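Local coordinates for ORF 37 (Human herpesvirus 8 type M, PDB 3FHD), which acts as a viral alkaline nuclease with endonuclease and exonuclease activity on double- and single-stranded DNA, processing branched viral DNA intermediates into unit-length linear genomes for packaging, at residues C205-V208 / V209-L212; C269-K272 / Y273-A276; L216-D220 / E221-L225; Q398-L401 / Q402-V406; P233-G236 / I237-V240. All coordinates share one frame; numbering follows the deposited sequence.

Contact 1. Residues C205-V208 / V209-L212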
loop_
_atom_site.group_PDB
_atom_site.type_symbol
_atom_site.label_atom_id
_atom_site.label_comp_id
_atom_site.label_asym_id
_atom_site.label_seq_id
_atom_site.Cartn_x
_atom_site.Cartn_y
_atom_site.Cartn_z
ATOM N N CYS A 205 -15.197 4.949 -2.902
ATOM C CA CYS A 205 -15.453 4.588 -1.514
ATOM C C CYS A 205 -14.218 4.713 -0.604
ATOM O O CYS A 205 -14.338 5.189 0.526
ATOM C CB CYS A 205 -16.079 3.202 -1.434
ATOM S SG CYS A 205 -17.824 3.273 -2.014
ATOM N N GLU A 206 -13.039 4.301 -1.091
ATOM C CA GLU A 206 -11.812 4.506 -0.325
ATOM C C GLU A 206 -11.587 5.955 0.043
ATOM O O GLU A 206 -11.189 6.238 1.171
ATOM C CB GLU A 206 -10.580 3.885 -0.999
ATOM C CG GLU A 206 -10.643 2.374 -0.867
ATOM C CD GLU A 206 -9.299 1.684 -1.082
ATOM O OE1 GLU A 206 -8.251 2.387 -1.091
ATOM O OE2 GLU A 206 -9.317 0.429 -1.228
ATOM N N GLU A 207 -11.880 6.871 -0.885
ATOM C CA GLU A 207 -11.727 8.301 -0.614
ATOM C C GLU A 207 -12.679 8.768 0.480
ATOM O O GLU A 207 -12.334 9.671 1.265
ATOM C CB GLU A 207 -11.968 9.156 -1.875
ATOM C CG GLU A 207 -10.822 9.169 -2.881
ATOM C CD GLU A 207 -9.505 9.605 -2.266
ATOM O OE1 GLU A 207 -9.435 10.719 -1.679
ATOM O OE2 GLU A 207 -8.532 8.827 -2.388
ATOM N N VAL A 208 -13.877 8.168 0.527
ATOM C CA VAL A 208 -14.829 8.520 1.572
ATOM C C VAL A 208 -14.283 8.116 2.935
ATOM O O VAL A 208 -14.358 8.904 3.899
ATOM C CB VAL A 208 -16.236 7.918 1.331
ATOM C CG1 VAL A 208 -17.079 8.003 2.600
ATOM C CG2 VAL A 208 -16.927 8.665 0.204
ATOM N N VAL A 209 -13.742 6.896 3.027
ATOM C CA VAL A 209 -13.150 6.473 4.287
ATOM C C VAL A 209 -11.982 7.390 4.719
ATOM O O VAL A 209 -11.873 7.714 5.908
ATOM C CB VAL A 209 -12.713 4.993 4.296
ATOM C CG1 VAL A 209 -12.055 4.619 5.660
ATOM C CG2 VAL A 209 -13.915 4.081 3.993
ATOM N N LYS A 210 -11.125 7.800 3.782
ATOM C CA LYS A 210 -10.042 8.766 4.112
ATOM C C LYS A 210 -10.606 10.015 4.746
ATOM O O LYS A 210 -10.081 10.484 5.765
ATOM C CB LYS A 210 -9.252 9.215 2.875
ATOM C CG LYS A 210 -8.408 8.166 2.266
ATOM C CD LYS A 210 -7.388 8.716 1.274
ATOM C CE LYS A 210 -7.002 7.557 0.346
ATOM N NZ LYS A 210 -5.746 7.724 -0.427
ATOM N N THR A 211 -11.657 10.569 4.136
ATOM C CA THR A 211 -12.342 11.755 4.707
ATOM C C THR A 211 -12.856 11.549 6.137
ATOM O O THR A 211 -12.737 12.456 6.976
ATOM C CB THR A 211 -13.489 12.255 3.816
ATOM O OG1 THR A 211 -12.999 12.413 2.482
ATOM C CG2 THR A 211 -13.998 13.642 4.305
ATOM N N LEU A 212 -13.441 10.382 6.401
ATOM C CA LEU A 212 -13.867 9.995 7.755
ATOM C C LEU A 212 -12.727 9.959 8.774
ATOM O O LEU A 212 -12.874 10.484 9.891
ATOM C CB LEU A 212 -14.581 8.640 7.735
ATOM C CG LEU A 212 -15.942 8.545 7.021
ATOM C CD1 LEU A 212 -16.314 7.096 6.707
ATOM C CD2 LEU A 212 -17.046 9.217 7.855
#

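Contact 2. Residues C269-K272 / Y273-A276. With SO4 (sulfate ion), chain C.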
loop_
_atom_site.group_PDB
_atom_site.type_symbol
_atom_site.label_atom_id
_atom_site.label_comp_id
_atom_site.label_asym_id
_atom_site.label_seq_id
_atom_site.Cartn_x
_atom_site.Cartn_y
_atom_site.Cartn_z
ATOM N N CYS A 269 -12.945 -1.518 1.753
ATOM C CA CYS A 269 -14.406 -1.349 1.771
ATOM C C CYS A 269 -15.064 -2.694 1.590
ATOM O O CYS A 269 -14.540 -3.541 0.842
ATOM C CB CYS A 269 -14.845 -0.353 0.705
ATOM S SG CYS A 269 -14.035 1.229 0.816
ATOM N N ARG A 270 -16.172 -2.931 2.300
ATOM C CA ARG A 270 -16.852 -4.234 2.260
ATOM C C ARG A 270 -18.098 -4.207 1.392
ATOM O O ARG A 270 -19.187 -4.026 1.908
ATOM C CB ARG A 270 -17.279 -4.626 3.664
ATOM C CG ARG A 270 -16.170 -4.603 4.666
ATOM C CD ARG A 270 -15.578 -5.954 4.731
ATOM N NE ARG A 270 -14.804 -6.184 3.535
ATOM C CZ ARG A 270 -14.328 -7.359 3.167
ATOM N NH1 ARG A 270 -14.559 -8.423 3.913
ATOM N NH2 ARG A 270 -13.609 -7.451 2.053
ATOM N N PHE A 271 -17.947 -4.403 0.085
ATOM C CA PHE A 271 -19.084 -4.237 -0.795
ATOM C C PHE A 271 -20.161 -5.323 -0.653
ATOM O O PHE A 271 -21.319 -5.078 -1.010
ATOM C CB PHE A 271 -18.631 -4.044 -2.225
ATOM C CG PHE A 271 -17.854 -2.769 -2.425
ATOM C CD1 PHE A 271 -18.324 -1.549 -1.892
ATOM C CD2 PHE A 271 -16.649 -2.775 -3.133
ATOM C CE1 PHE A 271 -17.614 -0.377 -2.064
ATOM C CE2 PHE A 271 -15.927 -1.598 -3.308
ATOM C CZ PHE A 271 -16.418 -0.395 -2.778
ATOM N N LYS A 272 -19.812 -6.480 -0.088
ATOM C CA LYS A 272 -20.827 -7.544 0.113
ATOM C C LYS A 272 -21.926 -7.093 1.060
ATOM O O LYS A 272 -22.985 -7.704 1.099
ATOM C CB LYS A 272 -20.225 -8.819 0.729
ATOM C CG LYS A 272 -19.274 -9.662 -0.121
ATOM C CD LYS A 272 -18.742 -10.886 0.713
ATOM C CE LYS A 272 -17.894 -10.455 1.944
ATOM N NZ LYS A 272 -17.078 -11.566 2.610
ATOM N N TYR A 273 -21.655 -6.057 1.858
ATOM C CA TYR A 273 -22.582 -5.597 2.896
ATOM C C TYR A 273 -23.363 -4.339 2.489
ATOM O O TYR A 273 -24.108 -3.788 3.285
ATOM C CB TYR A 273 -21.836 -5.328 4.207
ATOM C CG TYR A 273 -21.444 -6.572 4.976
ATOM C CD1 TYR A 273 -22.352 -7.211 5.828
ATOM C CD2 TYR A 273 -20.157 -7.092 4.876
ATOM C CE1 TYR A 273 -21.996 -8.350 6.541
ATOM C CE2 TYR A 273 -19.796 -8.238 5.575
ATOM C CZ TYR A 273 -20.723 -8.863 6.409
ATOM O OH TYR A 273 -20.357 -9.993 7.111
ATOM N N THR A 274 -23.168 -3.871 1.263
ATOM C CA THR A 274 -23.922 -2.725 0.753
ATOM C C THR A 274 -25.423 -3.087 0.686
ATOM O O THR A 274 -25.798 -4.136 0.159
ATOM C CB THR A 274 -23.362 -2.260 -0.614
ATOM O OG1 THR A 274 -21.983 -1.899 -0.465
ATOM C CG2 THR A 274 -24.138 -1.031 -1.172
ATOM N N PHE A 275 -26.260 -2.256 1.292
ATOM C CA PHE A 275 -27.724 -2.474 1.310
ATOM C C PHE A 275 -28.481 -1.234 0.858
ATOM O O PHE A 275 -27.927 -0.135 0.800
ATOM C CB PHE A 275 -28.220 -2.889 2.706
ATOM C CG PHE A 275 -28.016 -1.834 3.767
ATOM C CD1 PHE A 275 -29.015 -0.907 4.051
ATOM C CD2 PHE A 275 -26.831 -1.787 4.498
ATOM C CE1 PHE A 275 -28.824 0.084 5.023
ATOM C CE2 PHE A 275 -26.640 -0.816 5.484
ATOM C CZ PHE A 275 -27.634 0.123 5.734
ATOM N N ALA A 276 -29.760 -1.426 0.527
ATOM C CA ALA A 276 -30.654 -0.300 0.323
ATOM C C ALA A 276 -31.712 -0.348 1.409
ATOM O O ALA A 276 -32.032 -1.429 1.957
ATOM C CB ALA A 276 -31.300 -0.333 -1.057
HETATM S S SO4 C . -16.288 -7.347 -0.455
HETATM O O1 SO4 C . -17.152 -7.671 -1.600
HETATM O O2 SO4 C . -17.043 -7.386 0.803
HETATM O O3 SO4 C . -15.232 -8.359 -0.400
HETATM O O4 SO4 C . -15.689 -6.034 -0.696
HETATM O O HOH W 1 -20.750 -1.863 2.351
HETATM O O HOH W 2 -24.762 -6.525 -0.684
#

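Contact 3. Residues L216-D220 / E221-L225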
loop_
_atom_site.group_PDB
_atom_site.type_symbol
_atom_site.label_atom_id
_atom_site.label_comp_id
_atom_site.label_asym_id
_atom_site.label_seq_id
_atom_site.Cartn_x
_atom_site.Cartn_y
_atom_site.Cartn_z
ATOM N N LEU A 216 -13.063 12.997 11.224
ATOM C CA LEU A 216 -13.752 12.550 12.439
ATOM C C LEU A 216 -12.862 11.915 13.483
ATOM O O LEU A 216 -13.155 12.010 14.675
ATOM C CB LEU A 216 -14.951 11.645 12.116
ATOM C CG LEU A 216 -15.974 12.148 11.081
ATOM C CD1 LEU A 216 -17.054 11.107 10.862
ATOM C CD2 LEU A 216 -16.613 13.503 11.458
ATOM N N LEU A 217 -11.776 11.281 13.056
ATOM C CA LEU A 217 -10.839 10.637 13.993
ATOM C C LEU A 217 -9.617 11.490 14.282
ATOM O O LEU A 217 -9.059 11.410 15.362
ATOM C CB LEU A 217 -10.376 9.258 13.482
ATOM C CG LEU A 217 -11.171 8.016 13.913
ATOM C CD1 LEU A 217 -12.649 8.135 13.537
ATOM C CD2 LEU A 217 -10.564 6.735 13.289
ATOM N N HIS A 218 -9.179 12.281 13.309
ATOM C CA HIS A 218 -7.953 13.056 13.495
ATOM C C HIS A 218 -8.145 14.536 13.123
ATOM O O HIS A 218 -7.372 15.096 12.347
ATOM C CB HIS A 218 -6.804 12.401 12.713
ATOM C CG HIS A 218 -6.486 11.007 13.158
ATOM N ND1 HIS A 218 -5.785 10.734 14.314
ATOM C CD2 HIS A 218 -6.753 9.804 12.589
ATOM C CE1 HIS A 218 -5.638 9.426 14.442
ATOM N NE2 HIS A 218 -6.215 8.839 13.406
ATOM N N PRO A 219 -9.178 15.180 13.696
ATOM C CA PRO A 219 -9.502 16.537 13.254
ATOM C C PRO A 219 -8.452 17.558 13.714
ATOM O O PRO A 219 -8.275 18.584 13.063
ATOM C CB PRO A 219 -10.853 16.809 13.925
ATOM C CG PRO A 219 -10.815 15.994 15.185
ATOM C CD PRO A 219 -10.064 14.722 14.779
ATOM N N ASP A 220 -7.761 17.233 14.807
ATOM C CA ASP A 220 -6.817 18.124 15.485
ATOM C C ASP A 220 -5.368 17.851 15.112
ATOM O O ASP A 220 -4.448 18.322 15.783
ATOM C CB ASP A 220 -6.958 17.972 17.006
ATOM C CG ASP A 220 -8.236 18.597 17.550
ATOM O OD1 ASP A 220 -8.980 19.271 16.796
ATOM O OD2 ASP A 220 -8.497 18.415 18.754
ATOM N N GLU A 221 -5.159 17.077 14.056
ATOM C CA GLU A 221 -3.807 16.638 13.722
ATOM C C GLU A 221 -3.433 16.917 12.285
ATOM O O GLU A 221 -4.302 17.105 11.423
ATOM C CB GLU A 221 -3.633 15.148 14.036
ATOM C CG GLU A 221 -4.039 14.791 15.463
ATOM C CD GLU A 221 -4.037 13.308 15.729
ATOM O OE1 GLU A 221 -4.947 12.838 16.452
ATOM O OE2 GLU A 221 -3.126 12.616 15.217
ATOM N N THR A 222 -2.132 16.956 12.037
ATOM C CA THR A 222 -1.621 17.021 10.674
ATOM C C THR A 222 -1.662 15.606 10.069
ATOM O O THR A 222 -1.099 14.663 10.631
ATOM C CB THR A 222 -0.215 17.721 10.587
ATOM O OG1 THR A 222 0.539 17.187 9.496
ATOM C CG2 THR A 222 0.587 17.553 11.887
ATOM N N ASN A 223 -2.386 15.470 8.959
ATOM C CA ASN A 223 -2.566 14.178 8.291
ATOM C C ASN A 223 -2.174 14.246 6.829
ATOM O O ASN A 223 -2.200 15.313 6.201
ATOM C CB ASN A 223 -4.035 13.727 8.352
ATOM C CG ASN A 223 -4.650 13.893 9.717
ATOM O OD1 ASN A 223 -4.069 13.493 10.733
ATOM N ND2 ASN A 223 -5.854 14.464 9.751
ATOM N N CYS A 224 -1.845 13.092 6.269
ATOM C CA CYS A 224 -1.599 13.028 4.858
ATOM C C CYS A 224 -2.612 12.086 4.241
ATOM O O CYS A 224 -2.768 10.926 4.686
ATOM C CB CYS A 224 -0.167 12.569 4.578
ATOM S SG CYS A 224 0.220 12.578 2.820
ATOM N N LEU A 225 -3.294 12.611 3.224
ATOM C CA LEU A 225 -4.297 11.883 2.486
ATOM C C LEU A 225 -3.764 11.327 1.168
ATOM O O LEU A 225 -4.339 10.381 0.657
ATOM C CB LEU A 225 -5.548 12.760 2.241
HETATM O O HOH W 3 -7.198 14.660 16.640
#

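Contact 4. Residues Q398-L401 / Q402-V406. With SO4 (sulfate ion), chain B.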
loop_
_atom_site.group_PDB
_atom_site.type_symbol
_atom_site.label_atom_id
_atom_site.label_comp_id
_atom_site.label_asym_id
_atom_site.label_seq_id
_atom_site.Cartn_x
_atom_site.Cartn_y
_atom_site.Cartn_z
ATOM N N GLN A 398 -0.001 -7.420 3.871
ATOM C CA GLN A 398 0.039 -6.074 3.266
ATOM C C GLN A 398 0.491 -4.983 4.242
ATOM O O GLN A 398 1.384 -4.206 3.919
ATOM C CB GLN A 398 -1.334 -5.720 2.647
ATOM C CG GLN A 398 -1.393 -4.288 2.106
ATOM C CD GLN A 398 -2.564 -4.067 1.165
ATOM O OE1 GLN A 398 -3.653 -4.635 1.363
ATOM N NE2 GLN A 398 -2.340 -3.267 0.119
ATOM N N VAL A 399 -0.105 -4.941 5.434
ATOM C CA VAL A 399 0.246 -3.924 6.423
ATOM C C VAL A 399 1.648 -4.220 6.985
ATOM O O VAL A 399 2.379 -3.300 7.365
ATOM C CB VAL A 399 -0.832 -3.817 7.546
ATOM C CG1 VAL A 399 -0.476 -2.692 8.527
ATOM C CG2 VAL A 399 -2.214 -3.549 6.940
ATOM N N LEU A 400 1.997 -5.510 7.063
ATOM C CA LEU A 400 3.326 -5.941 7.519
ATOM C C LEU A 400 4.377 -5.278 6.629
ATOM O O LEU A 400 5.334 -4.681 7.149
ATOM C CB LEU A 400 3.465 -7.481 7.465
ATOM C CG LEU A 400 4.712 -8.042 8.171
ATOM C CD1 LEU A 400 4.466 -9.462 8.716
ATOM C CD2 LEU A 400 5.942 -7.981 7.308
ATOM N N LEU A 401 4.237 -5.420 5.312
ATOM C CA LEU A 401 5.206 -4.736 4.424
ATOM C C LEU A 401 5.196 -3.194 4.520
ATOM O O LEU A 401 6.255 -2.570 4.466
ATOM C CB LEU A 401 5.079 -5.181 2.961
ATOM C CG LEU A 401 6.199 -4.688 2.020
ATOM C CD1 LEU A 401 7.609 -5.272 2.434
ATOM C CD2 LEU A 401 5.885 -5.034 0.526
ATOM N N GLN A 402 4.010 -2.579 4.634
ATOM C CA GLN A 402 3.928 -1.146 4.824
ATOM C C GLN A 402 4.641 -0.747 6.116
ATOM O O GLN A 402 5.334 0.282 6.130
ATOM C CB GLN A 402 2.476 -0.627 4.857
ATOM C CG GLN A 402 1.684 -0.937 3.621
ATOM C CD GLN A 402 0.220 -0.519 3.715
ATOM O OE1 GLN A 402 -0.205 0.109 4.678
ATOM N NE2 GLN A 402 -0.535 -0.877 2.704
ATOM N N SER A 403 4.516 -1.527 7.187
ATOM C CA SER A 403 5.263 -1.211 8.397
ATOM C C SER A 403 6.797 -1.237 8.186
ATOM O O SER A 403 7.512 -0.380 8.696
ATOM C CB SER A 403 4.881 -2.113 9.628
ATOM O OG SER A 403 5.376 -3.445 9.494
ATOM N N SER A 404 7.291 -2.220 7.438
ATOM C CA SER A 404 8.725 -2.374 7.183
ATOM C C SER A 404 9.278 -1.179 6.382
ATOM O O SER A 404 10.372 -0.660 6.711
ATOM C CB SER A 404 8.967 -3.672 6.395
ATOM O OG SER A 404 8.654 -4.773 7.239
ATOM N N ILE A 405 8.517 -0.736 5.375
ATOM C CA ILE A 405 8.928 0.406 4.552
ATOM C C ILE A 405 8.853 1.713 5.339
ATOM O O ILE A 405 9.800 2.503 5.304
ATOM C CB ILE A 405 8.186 0.530 3.211
ATOM C CG1 ILE A 405 8.493 -0.679 2.286
ATOM C CG2 ILE A 405 8.451 1.937 2.545
ATOM C CD1 ILE A 405 9.964 -0.858 1.982
ATOM N N VAL A 406 7.753 1.939 6.054
ATOM C CA VAL A 406 7.653 3.127 6.943
ATOM C C VAL A 406 8.818 3.216 7.947
ATOM O O VAL A 406 9.404 4.282 8.186
ATOM C CB VAL A 406 6.289 3.170 7.697
ATOM C CG1 VAL A 406 6.323 4.247 8.772
ATOM C CG2 VAL A 406 5.164 3.496 6.750
HETATM S S SO4 B . 0.538 -1.169 -2.711
HETATM O O1 SO4 B . 0.727 -2.367 -3.513
HETATM O O2 SO4 B . -0.760 -1.252 -2.033
HETATM O O3 SO4 B . 1.617 -1.157 -1.745
HETATM O O4 SO4 B . 0.698 0.001 -3.536
#

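Contact 5. Residues P233-G236 / I237-V240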
loop_
_atom_site.group_PDB
_atom_site.type_symbol
_atom_site.label_atom_id
_atom_site.label_comp_id
_atom_site.label_asym_id
_atom_site.label_seq_id
_atom_site.Cartn_x
_atom_site.Cartn_y
_atom_site.Cartn_z
ATOM N N PRO A 233 14.789 2.128 -0.182
ATOM C CA PRO A 233 16.119 2.604 -0.609
ATOM C C PRO A 233 17.244 1.624 -0.282
ATOM O O PRO A 233 18.336 1.738 -0.840
ATOM C CB PRO A 233 16.292 3.922 0.164
ATOM C CG PRO A 233 15.392 3.746 1.401
ATOM C CD PRO A 233 14.233 2.916 0.930
ATOM N N GLN A 234 16.999 0.678 0.618
ATOM C CA GLN A 234 18.062 -0.217 1.046
ATOM C C GLN A 234 18.205 -1.433 0.135
ATOM O O GLN A 234 19.301 -1.930 -0.028
ATOM C CB GLN A 234 17.866 -0.648 2.494
ATOM C CG GLN A 234 18.012 0.497 3.522
ATOM C CD GLN A 234 19.418 1.089 3.533
ATOM O OE1 GLN A 234 19.919 1.587 2.514
ATOM N NE2 GLN A 234 20.062 1.036 4.683
ATOM N N ASN A 235 17.110 -1.851 -0.511
ATOM C CA ASN A 235 17.176 -3.026 -1.423
ATOM C C ASN A 235 16.653 -2.830 -2.851
ATOM O O ASN A 235 17.081 -3.532 -3.779
ATOM C CB ASN A 235 16.529 -4.255 -0.760
ATOM C CG ASN A 235 15.107 -3.995 -0.302
ATOM O OD1 ASN A 235 14.223 -3.723 -1.112
ATOM N ND2 ASN A 235 14.883 -4.078 1.012
ATOM N N GLY A 236 15.733 -1.893 -3.035
ATOM C CA GLY A 236 15.116 -1.672 -4.340
ATOM C C GLY A 236 14.224 -2.803 -4.878
ATOM O O GLY A 236 13.853 -2.769 -6.041
ATOM N N ILE A 237 13.849 -3.774 -4.034
ATOM C CA ILE A 237 12.966 -4.892 -4.465
ATOM C C ILE A 237 11.567 -4.831 -3.857
ATOM O O ILE A 237 10.622 -5.432 -4.380
ATOM C CB ILE A 237 13.618 -6.286 -4.250
ATOM C CG1 ILE A 237 13.601 -6.700 -2.768
ATOM C CG2 ILE A 237 15.033 -6.297 -4.753
ATOM C CD1 ILE A 237 13.947 -8.187 -2.560
ATOM N N PHE A 238 11.436 -4.079 -2.763
ATOM C CA PHE A 238 10.142 -3.881 -2.104
ATOM C C PHE A 238 9.680 -2.413 -2.223
ATOM O O PHE A 238 10.486 -1.495 -2.377
ATOM C CB PHE A 238 10.171 -4.213 -0.617
ATOM C CG PHE A 238 10.530 -5.628 -0.285
ATOM C CD1 PHE A 238 9.652 -6.667 -0.603
ATOM C CD2 PHE A 238 11.736 -5.924 0.426
ATOM C CE1 PHE A 238 9.965 -8.007 -0.257
ATOM C CE2 PHE A 238 12.051 -7.269 0.781
ATOM C CZ PHE A 238 11.171 -8.295 0.414
ATOM N N GLY A 239 8.363 -2.210 -2.129
ATOM C CA GLY A 239 7.804 -0.867 -2.091
ATOM C C GLY A 239 6.328 -0.906 -1.742
ATOM O O GLY A 239 5.657 -1.936 -1.927
ATOM N N VAL A 240 5.812 0.213 -1.253
ATOM C CA VAL A 240 4.414 0.343 -0.890
ATOM C C VAL A 240 3.858 1.731 -1.271
ATOM O O VAL A 240 4.620 2.717 -1.455
ATOM C CB VAL A 240 4.160 0.116 0.632
ATOM C CG1 VAL A 240 4.753 -1.219 1.129
ATOM C CG2 VAL A 240 4.744 1.232 1.455
#

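Contact 1. Residues C205-V208 / V209-L212
Glu-207 lies across the outer half of the Lys-210 side chain, one helical turn further on. Its chain folds at chi2 (-55°) and so brings the carboxylate back over the lysine: OE2 rests 3.4 Å from Lys-210 CE and forms a salt bridge with NZ at 3.6 Å. The bridge is long, and NZ also donates to the backbone oxygens of Asp-243 and Leu-225. The lysine chain runs extended beyond CG to reach them. Both side chains stand on helix 203-217, which packs against the large mixed sheet of this PD-(D/E)XK nuclease. The same helix carries Glu-206, a residue of the magnesium site, whose side chain comes within about 3 Å of the bound ion. Its OE1 lies 5.9 Å from Lys-210 NZ, so these opposite charges are near each other without being in contact. Regular backbone bonds run through the turn, among them Lys-210 N to Glu-206 O. The oxygen of Glu-207 receives Thr-211 N at 3.1 Å. On the sheet side of the helix Val-208 CG1 meets Leu-212 CD1 at 4.3 Å; both side chains lie on Pro-456, while Val-208 and Val-209 touch Phe-431.

Contact 2. Residues C269-K272 / Y273-A276
Arg-270 begins its path against Tyr-273: its CB sits at the edge of the phenol ring, near the ring plane, 4.0 Å from CD2. From there the chain bends at chi2 (-93°) and again at chi3, turning away from the tyrosine and bringing the guanidinium beside a sulfate ion, likely carried over from the crystallisation medium. Arg-270 NE lies 3.7 Å from sulfate O2, which stands over the centre of one guanidinium face, 3.5 Å above its plane. At the tip, Arg-270 NH2 lies 3.1 Å from sulfate O3, while NH1 is turned to a salt bridge with Asp-324. The anion is held from the backbone too, by Phe-271 N to O4 at 2.9 Å and by the straighter bond from Lys-272 N to O2. The CG and CE carbons of Lys-272 also pack on O2, and its NZ passes on to Asp-324 and to the backbone oxygen of Lys-308. The loop that holds the sulfate follows strand 262-269, which carries the magnesium ligands Glu-266 and Ile-267, and runs on toward helix 282-292. Two successive bonds tighten its bend: Tyr-273 N to Arg-270 O, and Thr-274 N to Phe-271 O at 3.2 Å, the latter donor standing 65° out of the carbonyl plane. Thr-274 runs alongside Phe-271, its OG1 at the ring edge 3.9 Å from CD1, and a water joins this hydroxyl to Arg-270 O. A second water donates to both Lys-272 O and Thr-274 O. The hydroxyl of Tyr-273 reaches Phe-303 O and Ala-310 N.

Contact 3. Residues L216-D220 / E221-L225
His-218 ND1 donates a nearly straight hydrogen bond (173°) to Glu-221 OE1, 3.1 Å away. The acceptor lies in the plane of the imidazole, at its edge, yet ND1 approaches the carboxylate from above, 54° out of its plane, because ring and carboxylate are turned almost perpendicular to each other. Extended beyond CG, with chi2 at 173°, the glutamate chain reaches back over the turn to the ring. The second ring nitrogen, NE2, is bonded to the hydroxyl of Tyr-265, so both nitrogens of the histidine are engaged and the rotation of its ring is fixed. Glu-221 OE1 has a further donor in a water at 2.9 Å, which in turn accepts from Asp-220 N, while OE2 has a weak bond from Asn-247 ND2. The backbone oxygen of His-218 is also doubly used. Asn-223 ND2 binds it at 3.1 Å, with the oxygen lying in the plane of the asparagine amide, and Glu-221 N adds the weak 3.4 Å bond that closes a type I beta turn from His-218 to Glu-221. The other end of that amide is less well served: Asn-223 OD1 is buried against His-218 CB at 3.5 Å and has no polar partner. The turn and its side-chain braces link the end of helix 203-217 to the short strand 223-224. There Cys-224 bonds through its backbone to Ala-245, and His-218 and Asn-223 both pack on Phe-244 of strand 244-245, at the border of the large mixed sheet.

Contact 4. Residues Q398-L401 / Q402-V406
Helix 394-412 borders the metal site of the nuclease, and on its site-facing side Gln-398 and Gln-402 lie one turn apart. The NE2 of Gln-402 packs against Gln-398 CG at 3.6 Å, with the two amide planes 69° apart, and the two groups do not bond to each other. Each has its own polar partner: Gln-402 NE2 donates to Glu-266, a magnesium ligand, and Gln-398 OE1 accepts from Lys-268. Gln-402 is thus a second-shell residue that would orient the Glu-266 carboxylate. With chi1 at 175° the Gln-398 chain swings away from its own N and runs extended, which carries NE2 to a weak contact with sulfate O2 at 3.3 Å. This ion is bound more fully by Arg-161, Ser-167, Ser-168 and Ser-241, in the neighbourhood of the PD-(D/E)XK active centre. On another side of the helix the backbone oxygen of Leu-400 collects two good donors on the same face of its carbonyl plane. Ser-404 N supplies the regular helical bond at 3.2 Å, and Ser-403 OG adds a shorter one at 2.7 Å. The serine hydroxyl is placed for this by chi1 73°, between its own N and carbonyl carbon, and it is gripped again by Lys-471 NZ of helix 468-489. Ser-404 OG makes a third, weak approach to the same oxygen at 3.3 Å. Leu-400 and Leu-401 carry the packing onto helix 468-489, touching Leu-474 and Leu-475 respectively, while Val-399 lies on Tyr-424 and Ile-426 of strand 423-432.

Contact 5. Residues P233-G236 / I237-V240
Asn-235 OD1 gathers two backbone N-H groups of the residues that follow it. Ile-237 N arrives at 2.9 Å, in the carbonyl plane and on a lone pair, while Phe-238 N comes at 3.3 Å and is tilted 20° from that plane. A chi1 of 55° puts the amide between its own backbone N and carbonyl carbon, turning it inward over the bend. Around this double grip the packing is close. Ile-237 CG1 lies 3.5 Å from Asn-235 OD1 and at the same time over one face of the Phe-238 ring, 3.8 Å above its plane and offset toward the rim. Phe-238 CD2 is 3.7 Å from both OD1 and ND2 of Asn-235, with the amide and ring planes 84° apart. The far end of the amide is held too, ND2 donating to Asn-503. Gly-236 carries the backbone through the bend with a positive phi. Beyond this pair of bonds Ile-237 packs on Ala-479 and Trp-482, and Phe-238 on Leu-475 and Ala-478, all of helix 468-489. Gln-234 forms the partly exposed side: it does not touch 237-240 and is tied instead to Arg-137 through its side chain and to Glu-408 through its backbone N. An oxygen of Asn that accepts the N-H groups two and three residues on is the signature of an Asx turn with an added second bond, and here it ushers the chain from the loop into strand 238-240, the central strand of the small three-stranded sheet.

Overall arrangement
In chain order the contacts run 1, 3, 5, 2, 4. Contacts 1 and 3 share helix 203-217, their centres 13 Å apart, and Lys-210 of the first reaches Leu-225 of the second. Contact 2 leaves the end of strand 262-269 and touches contact 1 where Cys-269 and Phe-271 pack on Cys-205. Across the molecule, contacts 4 and 5 have centres 11 Å apart and join helix 394-412 to strand 238-240 through Leu-401, Gln-402, Ile-405, Phe-238 and Val-240. Contacts 1 and 5 lie on opposite sides of the chain's centre, their centres about 28 Å apart. Glu-206 of helix 203-217 and Gln-402 of helix 394-412 reach the magnesium site from two different helices.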